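Local coordinates for DNA-binding protein HU (PDB 1P71) that binds and bends DNA as a histone-like homodimer, wrapping and stabilising it against denaturation, and is essential for heterocyst differentiation, at residues 83-86 against 87-91; 24-27 against 28-32. All coordinates share one frame; numbering follows the deposited sequence.

Interaction 1. Residues 83-86 against 87-91; sequences KLFR and EKVAP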
ATOM      1  N   LYS C  83      -3.534  -3.377 -11.275  1.00 25.81           N
ATOM      2  CA  LYS C  83      -3.977  -4.576 -11.988  1.00 25.95           C
ATOM      3  C   LYS C  83      -2.993  -5.734 -11.934  1.00 26.28           C
ATOM      4  O   LYS C  83      -3.411  -6.887 -11.829  1.00 25.39           O
ATOM      5  CB  LYS C  83      -4.335  -4.265 -13.444  1.00 26.25           C
ATOM      6  CG  LYS C  83      -4.852  -5.461 -14.230  1.00 26.40           C
ATOM      7  CD  LYS C  83      -5.839  -5.025 -15.303  1.00 28.36           C
ATOM      8  CE  LYS C  83      -6.230  -6.183 -16.204  1.00 29.75           C
ATOM      9  NZ  LYS C  83      -7.380  -5.825 -17.091  1.00 30.24           N
ATOM     10  N   LEU C  84      -1.700  -5.426 -11.997  1.00 26.35           N
ATOM     11  CA  LEU C  84      -0.648  -6.444 -11.925  1.00 26.83           C
ATOM     12  C   LEU C  84      -0.582  -7.063 -10.538  1.00 26.24           C
ATOM     13  O   LEU C  84      -0.461  -8.281 -10.408  1.00 26.49           O
ATOM     14  CB  LEU C  84       0.737  -5.896 -12.347  1.00 27.11           C
ATOM     15  CG  LEU C  84       1.904  -6.912 -12.270  1.00 28.85           C
ATOM     16  CD1 LEU C  84       2.053  -7.832 -13.536  1.00 29.82           C
ATOM     17  CD2 LEU C  84       3.259  -6.280 -11.902  1.00 31.21           C
ATOM     18  N   PHE C  85      -0.671  -6.230  -9.507  1.00 25.32           N
ATOM     19  CA  PHE C  85      -0.698  -6.718  -8.129  1.00 24.95           C
ATOM     20  C   PHE C  85      -1.915  -7.653  -7.903  1.00 24.72           C
ATOM     21  O   PHE C  85      -1.765  -8.779  -7.439  1.00 24.21           O
ATOM     22  CB  PHE C  85      -0.695  -5.526  -7.171  1.00 24.57           C
ATOM     23  CG  PHE C  85      -0.239  -5.850  -5.775  1.00 26.06           C
ATOM     24  CD1 PHE C  85      -0.108  -7.186  -5.336  1.00 27.19           C
ATOM     25  CD2 PHE C  85       0.054  -4.829  -4.889  1.00 27.04           C
ATOM     26  CE1 PHE C  85       0.312  -7.465  -4.048  1.00 27.48           C
ATOM     27  CE2 PHE C  85       0.483  -5.108  -3.587  1.00 28.30           C
ATOM     28  CZ  PHE C  85       0.605  -6.429  -3.167  1.00 25.96           C
ATOM     29  N   ARG C  86      -3.111  -7.192  -8.256  1.00 24.76           N
ATOM     30  CA  ARG C  86      -4.326  -8.029  -8.161  1.00 25.05           C
ATOM     31  C   ARG C  86      -4.270  -9.383  -8.877  1.00 25.07           C
ATOM     32  O   ARG C  86      -4.786 -10.381  -8.370  1.00 25.43           O
ATOM     33  CB  ARG C  86      -5.558  -7.254  -8.614  1.00 25.06           C
ATOM     34  CG  ARG C  86      -5.886  -6.089  -7.669  1.00 26.57           C
ATOM     35  CD  ARG C  86      -7.052  -5.205  -8.090  1.00 32.53           C
ATOM     36  NE  ARG C  86      -7.265  -5.173  -9.540  1.00 35.85           N
ATOM     37  CZ  ARG C  86      -7.168  -4.077 -10.295  1.00 34.91           C
ATOM     38  NH1 ARG C  86      -6.859  -2.910  -9.744  1.00 33.70           N
ATOM     39  NH2 ARG C  86      -7.388  -4.152 -11.606  1.00 34.86           N
ATOM     40  N   GLU C  87      -3.662  -9.401 -10.056  1.00 25.08           N
ATOM     41  CA  GLU C  87      -3.605 -10.589 -10.899  1.00 25.68           C
ATOM     42  C   GLU C  87      -2.479 -11.562 -10.537  1.00 25.85           C
ATOM     43  O   GLU C  87      -2.567 -12.750 -10.831  1.00 25.88           O
ATOM     44  CB  GLU C  87      -3.593 -10.197 -12.376  1.00 25.32           C
ATOM     45  CG  GLU C  87      -4.910  -9.541 -12.818  1.00 26.90           C
ATOM     46  CD  GLU C  87      -5.025  -9.299 -14.316  1.00 28.32           C
ATOM     47  OE1 GLU C  87      -6.162  -9.120 -14.806  1.00 30.22           O
ATOM     48  OE2 GLU C  87      -3.991  -9.287 -15.010  1.00 30.11           O
ATOM     49  N   LYS C  88      -1.439 -11.077  -9.874  1.00 26.19           N
ATOM     50  CA  LYS C  88      -0.419 -11.974  -9.347  1.00 26.86           C
ATOM     51  C   LYS C  88      -0.971 -12.669  -8.097  1.00 26.64           C
ATOM     52  O   LYS C  88      -0.725 -13.853  -7.871  1.00 25.41           O
ATOM     53  CB  LYS C  88       0.882 -11.226  -9.037  1.00 27.27           C
ATOM     54  CG  LYS C  88       1.663 -10.692 -10.250  1.00 29.36           C
ATOM     55  CD  LYS C  88       1.787 -11.679 -11.429  1.00 36.73           C
ATOM     56  CE  LYS C  88       3.013 -12.587 -11.312  1.00 40.20           C
ATOM     57  NZ  LYS C  88       3.994 -12.430 -12.468  1.00 42.15           N
ATOM     58  N   VAL C  89      -1.712 -11.916  -7.293  1.00 26.25           N
ATOM     59  CA  VAL C  89      -2.383 -12.455  -6.115  1.00 26.30           C
ATOM     60  C   VAL C  89      -3.555 -13.366  -6.523  1.00 26.40           C
ATOM     61  O   VAL C  89      -3.797 -14.399  -5.900  1.00 25.76           O
ATOM     62  CB  VAL C  89      -2.853 -11.303  -5.170  1.00 26.06           C
ATOM     63  CG1 VAL C  89      -3.715 -11.831  -4.049  1.00 27.05           C
ATOM     64  CG2 VAL C  89      -1.667 -10.595  -4.596  1.00 25.70           C
ATOM     65  N   ALA C  90      -4.260 -12.999  -7.590  1.00 26.89           N
ATOM     66  CA  ALA C  90      -5.327 -13.841  -8.127  1.00 27.77           C
ATOM     67  C   ALA C  90      -5.273 -13.997  -9.663  1.00 28.82           C
ATOM     68  O   ALA C  90      -5.988 -13.294 -10.393  1.00 28.53           O
ATOM     69  CB  ALA C  90      -6.701 -13.329  -7.663  1.00 26.97           C
ATOM     70  N   PRO C  91      -4.433 -14.921 -10.145  1.00 30.11           N
ATOM     71  CA  PRO C  91      -4.279 -15.175 -11.586  1.00 31.42           C
ATOM     72  C   PRO C  91      -5.608 -15.425 -12.312  1.00 33.18           C
ATOM     73  O   PRO C  91      -6.354 -16.360 -11.952  1.00 32.97           O
ATOM     74  CB  PRO C  91      -3.395 -16.425 -11.625  1.00 31.16           C
ATOM     75  CG  PRO C  91      -2.600 -16.339 -10.371  1.00 30.13           C
ATOM     76  CD  PRO C  91      -3.547 -15.795  -9.348  1.00 30.20           C
TER

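Interaction 2. Residues 24-27 against 28-32; sequences VLTA and ALETI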
ATOM      1  N   VAL C  24      17.535   4.068   0.061  1.00 30.85           N
ATOM      2  CA  VAL C  24      16.557   4.446  -0.954  1.00 31.16           C
ATOM      3  C   VAL C  24      15.135   4.000  -0.557  1.00 31.08           C
ATOM      4  O   VAL C  24      14.166   4.743  -0.735  1.00 30.41           O
ATOM      5  CB  VAL C  24      16.957   3.898  -2.358  1.00 31.16           C
ATOM      6  CG1 VAL C  24      15.868   4.190  -3.398  1.00 32.51           C
ATOM      7  CG2 VAL C  24      18.297   4.470  -2.805  1.00 31.29           C
ATOM      8  N   LEU C  25      15.008   2.808   0.010  1.00 31.30           N
ATOM      9  CA  LEU C  25      13.688   2.350   0.440  1.00 32.05           C
ATOM     10  C   LEU C  25      13.101   3.233   1.561  1.00 32.12           C
ATOM     11  O   LEU C  25      11.932   3.606   1.498  1.00 32.33           O
ATOM     12  CB  LEU C  25      13.691   0.862   0.823  1.00 32.19           C
ATOM     13  CG  LEU C  25      12.362   0.309   1.343  1.00 33.83           C
ATOM     14  CD1 LEU C  25      11.311   0.135   0.204  1.00 32.71           C
ATOM     15  CD2 LEU C  25      12.557  -0.986   2.143  1.00 34.17           C
ATOM     16  N   THR C  26      13.908   3.574   2.568  1.00 32.29           N
ATOM     17  CA  THR C  26      13.439   4.393   3.685  1.00 32.70           C
ATOM     18  C   THR C  26      12.963   5.754   3.191  1.00 32.57           C
ATOM     19  O   THR C  26      11.889   6.218   3.585  1.00 32.96           O
ATOM     20  CB  THR C  26      14.530   4.544   4.768  1.00 33.02           C
ATOM     21  OG1 THR C  26      14.892   3.241   5.252  1.00 34.72           O
ATOM     22  CG2 THR C  26      13.981   5.243   6.010  1.00 33.17           C
ATOM     23  N   ALA C  27      13.743   6.381   2.317  1.00 32.21           N
ATOM     24  CA  ALA C  27      13.349   7.663   1.740  1.00 31.83           C
ATOM     25  C   ALA C  27      12.065   7.562   0.919  1.00 31.68           C
ATOM     26  O   ALA C  27      11.285   8.496   0.907  1.00 31.92           O
ATOM     27  CB  ALA C  27      14.461   8.247   0.912  1.00 31.87           C
ATOM     28  N   ALA C  28      11.858   6.431   0.240  1.00 31.37           N
ATOM     29  CA  ALA C  28      10.678   6.211  -0.611  1.00 30.76           C
ATOM     30  C   ALA C  28       9.402   6.143   0.217  1.00 30.53           C
ATOM     31  O   ALA C  28       8.413   6.818  -0.095  1.00 30.82           O
ATOM     32  CB  ALA C  28      10.853   4.944  -1.457  1.00 30.40           C
ATOM     33  N   LEU C  29       9.444   5.352   1.291  1.00 29.70           N
ATOM     34  CA  LEU C  29       8.329   5.232   2.223  1.00 29.53           C
ATOM     35  C   LEU C  29       8.069   6.532   2.967  1.00 29.61           C
ATOM     36  O   LEU C  29       6.917   6.895   3.177  1.00 29.60           O
ATOM     37  CB  LEU C  29       8.576   4.105   3.221  1.00 29.76           C
ATOM     38  CG  LEU C  29       8.974   2.747   2.630  1.00 28.98           C
ATOM     39  CD1 LEU C  29       9.370   1.786   3.746  1.00 28.23           C
ATOM     40  CD2 LEU C  29       7.886   2.173   1.742  1.00 28.97           C
ATOM     41  N   GLU C  30       9.131   7.231   3.371  1.00 29.58           N
ATOM     42  CA  GLU C  30       8.967   8.507   4.070  1.00 29.40           C
ATOM     43  C   GLU C  30       8.322   9.549   3.152  1.00 28.63           C
ATOM     44  O   GLU C  30       7.486  10.342   3.601  1.00 28.95           O
ATOM     45  CB  GLU C  30      10.296   9.026   4.657  1.00 30.36           C
ATOM     46  CG  GLU C  30      10.856   8.173   5.798  1.00 32.44           C
ATOM     47  CD  GLU C  30      12.099   8.759   6.466  1.00 36.29           C
ATOM     48  OE1 GLU C  30      12.712   9.727   5.935  1.00 35.58           O
ATOM     49  OE2 GLU C  30      12.472   8.234   7.542  1.00 37.92           O
ATOM     50  N   THR C  31       8.715   9.533   1.877  1.00 27.74           N
ATOM     51  CA  THR C  31       8.150  10.409   0.847  1.00 27.26           C
ATOM     52  C   THR C  31       6.690  10.127   0.562  1.00 27.31           C
ATOM     53  O   THR C  31       5.900  11.053   0.402  1.00 26.93           O
ATOM     54  CB  THR C  31       8.956  10.291  -0.456  1.00 27.72           C
ATOM     55  OG1 THR C  31      10.304  10.718  -0.225  1.00 27.29           O
ATOM     56  CG2 THR C  31       8.435  11.285  -1.528  1.00 26.82           C
ATOM     57  N   ILE C  32       6.325   8.843   0.495  1.00 27.33           N
ATOM     58  CA  ILE C  32       4.942   8.472   0.271  1.00 27.53           C
ATOM     59  C   ILE C  32       4.049   9.017   1.389  1.00 27.99           C
ATOM     60  O   ILE C  32       3.017   9.620   1.113  1.00 28.25           O
ATOM     61  CB  ILE C  32       4.787   6.928   0.159  1.00 27.17           C
ATOM     62  CG1 ILE C  32       5.412   6.428  -1.143  1.00 26.11           C
ATOM     63  CG2 ILE C  32       3.302   6.555   0.238  1.00 27.49           C
ATOM     64  CD1 ILE C  32       5.631   4.878  -1.190  1.00 28.15           C
TER

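Interaction 1. Residues 83-86 against 87-91
Phe85 and Val89 meet one turn apart on the buried side of the short helix 83-89, where the methyl CG2 of Val89 lies 3.7 Å from CE1 of the Phe85 ring and approaches it obliquely. CG2 stands beside the backbone N of Val89 and anti to its carbonyl carbon, which directs this branch back along the helix to the ring. On the solvent side Lys83 and Glu87 are also one turn apart. Lys83 bends at chi2 (149°) and lays its aliphatic chain against the carboxylate, with CE 3.3 Å from OE1 of Glu87; NZ stays 4.2 Å from the same oxygen, too far for a salt bridge. The backbone beneath is helical: Val89 N bonds to Phe85 O at 3.1 Å with an N-H...O angle of 164°. The last turn closes with Ala90 N on Arg86 O at 2.8 Å, and the chain departs from the helix at Ala90. Arg86, bent at chi3, reaches back toward Lys83, whose CA sits over one guanidinium face, displaced toward its rim, while NH1 bonds to Ala81 O, tying the helix to the end of strand 68-81. The Phe85 ring meets that of Phe47, just before strand 48-61, and packs on Pro77 of the second subunit; Val89 rests on Ser37 of that subunit, so this C-terminal helix lies at the dimer interface.

Interaction 2. Residues 24-27 against 28-32
Thr31 grips the carbonyl of Ala27 twice: its hydroxyl OG1 donates to Ala27 O at 2.7 Å and its backbone N at 2.9 Å, the two donors coming from opposite faces of the carbonyl plane. A chi1 of -62° sets OG1 beside the threonine's own backbone N and so folds the hydroxyl back over the preceding turn. OG1 has a second partner in Lys13 NZ of the second subunit, which joins this turn to the dimer interface. Thr26 holds OG1 on Asp22 O; its side chain and the extended one of Glu30 lie side by side, pointing the same way, with CG2 of Thr26 3.7 Å from OE2 of Glu30. Leu25 and Leu29 have different rotamers. In Leu25 CG is anti to N (chi1 178°), whereas in Leu29 it lies beside N (chi1 -51°), and the chains cross with CG of Leu25 4.1 Å from CD1 of Leu29. Regular i to i+4 bonds, such as Leu29 N to Leu25 O, carry the backbone of helix 18-37 through this region. Leu25 packs on Leu6 and Val7 of helix 3-14, while Val24 packs on Val10, and Leu29 and Ile32 on Phe47, of the second subunit.

How the interactions relate
Interaction 2 comes first along the chain, in the long helix 18-37, and interaction 1 lies in the last helix, 83-89, with the three-stranded antiparallel sheet between them in sequence. Their centres are 24 Å apart and their nearest atoms about 11 Å, so they do not touch. What they share is the dimer: both pack against the second subunit, and Phe47 serves both, meeting interaction 1 within the chain and interaction 2 from the other subunit. Neither is at the DNA surface: the nearest atom of 83-91 lies about 7 Å from the bound nucleic acid, and that of 24-32 about 15 Å. Through their contacts with the second subunit, both lie in the dimeric body from which HU's DNA-binding beta arms extend.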